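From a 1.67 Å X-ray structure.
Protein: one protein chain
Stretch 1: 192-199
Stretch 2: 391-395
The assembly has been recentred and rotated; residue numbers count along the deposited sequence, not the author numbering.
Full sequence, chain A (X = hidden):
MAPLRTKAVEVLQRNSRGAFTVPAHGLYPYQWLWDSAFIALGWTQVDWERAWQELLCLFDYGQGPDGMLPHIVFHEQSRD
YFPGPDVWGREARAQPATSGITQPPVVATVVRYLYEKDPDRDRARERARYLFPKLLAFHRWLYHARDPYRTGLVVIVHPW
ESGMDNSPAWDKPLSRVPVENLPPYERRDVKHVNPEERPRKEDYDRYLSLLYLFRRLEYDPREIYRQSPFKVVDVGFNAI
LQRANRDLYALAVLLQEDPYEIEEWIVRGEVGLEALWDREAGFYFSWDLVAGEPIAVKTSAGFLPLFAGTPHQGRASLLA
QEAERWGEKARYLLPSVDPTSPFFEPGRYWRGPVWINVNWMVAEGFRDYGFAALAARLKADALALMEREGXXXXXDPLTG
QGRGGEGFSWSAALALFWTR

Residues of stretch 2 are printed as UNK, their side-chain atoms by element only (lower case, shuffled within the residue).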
# COMPACT_ATOMS: atom_id res chain seq x y z
N HIS A 192 -24.40 -34.73 -19.38
CA HIS A 192 -25.13 -33.78 -18.53
C HIS A 192 -25.32 -32.39 -19.10
O HIS A 192 -26.22 -31.68 -18.68
CB HIS A 192 -24.39 -33.65 -17.21
CG HIS A 192 -23.91 -34.95 -16.67
ND1 HIS A 192 -24.74 -35.85 -16.04
CD2 HIS A 192 -22.69 -35.52 -16.70
CE1 HIS A 192 -24.04 -36.91 -15.69
NE2 HIS A 192 -22.80 -36.74 -16.08
N VAL A 193 -24.44 -31.98 -20.02
CA VAL A 193 -24.42 -30.63 -20.53
C VAL A 193 -24.19 -30.67 -22.02
O VAL A 193 -23.34 -31.43 -22.49
CB VAL A 193 -23.28 -29.82 -19.89
CG1 VAL A 193 -23.24 -28.41 -20.45
CG2 VAL A 193 -23.45 -29.83 -18.38
N ASN A 194 -24.93 -29.84 -22.76
CA ASN A 194 -24.74 -29.76 -24.20
C ASN A 194 -23.31 -29.37 -24.54
O ASN A 194 -22.78 -28.43 -23.96
CB ASN A 194 -25.68 -28.75 -24.83
CG ASN A 194 -25.73 -28.90 -26.34
OD1 ASN A 194 -24.87 -28.39 -27.06
ND2 ASN A 194 -26.73 -29.64 -26.82
N PRO A 195 -22.69 -30.07 -25.53
CA PRO A 195 -21.32 -29.73 -25.90
C PRO A 195 -21.07 -28.26 -26.24
O PRO A 195 -19.96 -27.79 -26.03
CB PRO A 195 -21.07 -30.61 -27.16
CG PRO A 195 -21.95 -31.78 -26.95
CD PRO A 195 -23.19 -31.23 -26.29
N GLU A 196 -22.09 -27.55 -26.74
CA GLU A 196 -21.96 -26.13 -27.10
C GLU A 196 -21.68 -25.26 -25.86
O GLU A 196 -21.22 -24.12 -26.00
CB GLU A 196 -23.20 -25.62 -27.82
CG GLU A 196 -23.40 -26.19 -29.22
CD GLU A 196 -24.61 -25.61 -29.95
OE1 GLU A 196 -24.86 -24.39 -29.81
OE2 GLU A 196 -25.30 -26.36 -30.67
N GLU A 197 -21.95 -25.80 -24.67
CA GLU A 197 -21.76 -25.06 -23.42
C GLU A 197 -20.50 -25.50 -22.68
O GLU A 197 -20.22 -25.01 -21.58
CB GLU A 197 -22.99 -25.26 -22.52
CG GLU A 197 -24.25 -24.63 -23.11
CD GLU A 197 -25.53 -25.04 -22.40
OE1 GLU A 197 -25.48 -25.58 -21.28
OE2 GLU A 197 -26.61 -24.80 -22.98
N ARG A 198 -19.73 -26.39 -23.29
CA ARG A 198 -18.56 -27.00 -22.67
C ARG A 198 -17.27 -26.74 -23.46
O ARG A 198 -17.32 -26.29 -24.61
CB ARG A 198 -18.78 -28.52 -22.60
CG ARG A 198 -19.92 -28.93 -21.67
CD ARG A 198 -19.60 -28.68 -20.19
NE ARG A 198 -18.43 -29.43 -19.74
CZ ARG A 198 -17.89 -29.33 -18.52
NH1 ARG A 198 -18.44 -28.51 -17.63
NH2 ARG A 198 -16.81 -30.05 -18.20
N PRO A 199 -16.10 -27.02 -22.83
CA PRO A 199 -14.86 -26.93 -23.61
C PRO A 199 -14.93 -27.85 -24.82
O PRO A 199 -15.60 -28.88 -24.77
CB PRO A 199 -13.79 -27.44 -22.63
CG PRO A 199 -14.37 -27.22 -21.28
CD PRO A 199 -15.85 -27.48 -21.45
N UNK A 391 -30.97 -22.55 -10.25
CA UNK A 391 -29.57 -22.60 -9.81
C UNK A 391 -28.77 -23.38 -10.82
O UNK A 391 -28.74 -24.60 -10.80
c UNK A 391 -30.32 -22.42 -7.41
c UNK A 391 -29.90 -21.16 -7.01
c UNK A 391 -30.64 -20.42 -6.11
c UNK A 391 -29.51 -23.20 -8.42
c UNK A 391 -32.28 -22.16 -6.03
c UNK A 391 -31.53 -22.90 -6.93
c UNK A 391 -31.84 -20.92 -5.62
N UNK A 392 -28.13 -22.64 -11.71
CA UNK A 392 -27.39 -23.18 -12.83
C UNK A 392 -25.93 -22.79 -12.67
O UNK A 392 -25.58 -21.87 -11.91
c UNK A 392 -29.59 -24.49 -14.59
c UNK A 392 -29.16 -25.11 -16.96
n UNK A 392 -28.35 -25.66 -17.86
c UNK A 392 -27.91 -22.63 -14.15
c UNK A 392 -29.37 -22.99 -14.43
n UNK A 392 -30.30 -24.58 -17.36
n UNK A 392 -28.80 -25.07 -15.68
N UNK A 393 -25.08 -23.50 -13.40
CA UNK A 393 -23.64 -23.27 -13.33
C UNK A 393 -23.26 -21.87 -13.87
O UNK A 393 -22.40 -21.19 -13.31
c UNK A 393 -22.90 -24.39 -14.04
c UNK A 393 -21.43 -24.53 -13.67
o UNK A 393 -19.51 -25.89 -14.19
o UNK A 393 -21.46 -26.49 -15.04
c UNK A 393 -20.75 -25.72 -14.35
N UNK A 394 -23.89 -21.44 -14.97
CA UNK A 394 -23.61 -20.13 -15.55
C UNK A 394 -24.81 -19.72 -16.39
O UNK A 394 -25.74 -20.51 -16.57
c UNK A 394 -21.24 -23.63 -17.22
c UNK A 394 -22.31 -20.10 -16.36
c UNK A 394 -21.47 -22.47 -16.53
o UNK A 394 -21.28 -24.89 -19.21
c UNK A 394 -22.33 -21.44 -18.50
c UNK A 394 -21.54 -23.70 -18.55
c UNK A 394 -22.03 -21.36 -17.15
c UNK A 394 -22.09 -22.61 -19.20
N UNK A 395 -24.77 -18.48 -16.85
CA UNK A 395 -25.92 -17.87 -17.50
C UNK A 395 -25.48 -17.06 -18.70
O UNK A 395 -24.45 -16.40 -18.66
o UNK A 395 -28.36 -19.71 -11.86
c UNK A 395 -26.71 -18.51 -13.07
c UNK A 395 -27.98 -19.05 -13.00
c UNK A 395 -26.31 -17.85 -14.21
c UNK A 395 -27.16 -17.68 -15.29
c UNK A 395 -28.45 -18.22 -15.20
c UNK A 395 -28.85 -18.89 -14.06
c UNK A 395 -26.70 -16.97 -16.54
O HOH W 1 -20.87 -27.25 -17.58

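Position 391 carries seven side-chain atoms, all carbon: one leads from the backbone, and the other six close into a ring. Nothing on it comes within reach of stretch 1. A six-membered carbon ring with no polar atom is phenylalanine, so this is Phe391. It is buried, as suits a ring that can offer no hydrogen bond, and its packing partners lie elsewhere in the structure.

Position 392 has seven side-chain atoms of another kind: three carbons in a row, a nitrogen, then a carbon bearing two further nitrogens. That terminal group is a guanidinium, and the residue is Arg392. Its CA-to-CB bond points toward stretch 1, and the chain bends through three successive m rotamers. The closest approach is from NH2 of Arg392 to OE1 of Glu197, at 4.5 Å. Opposite charges at this distance still attract, but the pair lies beyond a salt bridge, and both atoms have hydrogen-bonding partners elsewhere in the structure. A long, flexible chain with a charged end suits a partly exposed site, since the guanidinium can lie near Glu197 and still bond elsewhere in the structure.

Position 393 shows three carbons, the third carrying two oxygens. The short unbranched chain ending in a carboxylate identifies Glu393. Both of its first two chi angles are t; the CA-to-CB bond points toward stretch 1, and the extended chain places the carboxylate near Arg198. OE2 of Glu393 stays 4.5 Å from NH1 of Arg198, near the plane of the guanidinium and at its edge, again too far for a salt bridge. A water links the two side chains through the other carboxylate oxygen: it accepts from NH1 of Arg198 at 2.7 Å and donates to OE1 of Glu393, also at 2.7 Å. A carboxylate suits the place because it can accept the water's hydrogen bond while placing a negative charge near the positive charge of Arg198.

Position 394 has eight side-chain atoms: one carbon, then a six-carbon ring bearing an oxygen. This is a phenol, hence Tyr394. The CA-to-CB bond points toward stretch 1, and with chi1 at 37° (p) the ring brings its OH to the backbone of Glu197, where it donates a hydrogen bond to O of Glu197 at 2.6 Å. The same OH lies 3.7 Å from CB of Glu197 and 4.2 Å from CG1 of Val193, so the polar tip also meets carbon. Tyrosine combines the necessary length with a terminal donor, spanning backbones whose CA atoms are 9.5 Å apart between Glu197 and Tyr394.

Position 395 repeats the pattern of one carbon and a six-carbon ring with an oxygen, so it is Tyr395. It does not touch stretch 1. Instead its OH accepts a hydrogen bond from the backbone N of Arg392 at 2.9 Å, linking two parts of its own stretch.

The contact is small, burying 180 Å² in all, and its one direct hydrogen bond comes from Tyr394. The 3-10 segment at 195-197 presents the accepting carbonyl at its last residue. The water that joins Arg198 to Glu393 also donates to OH of Tyr394 at 2.9 Å, so the hydroxyl donates one hydrogen bond to O of Glu197 and accepts one from the water. Charged pairs add longer-range attraction around this polar centre.

Stretch 2 (391-395) FREYY
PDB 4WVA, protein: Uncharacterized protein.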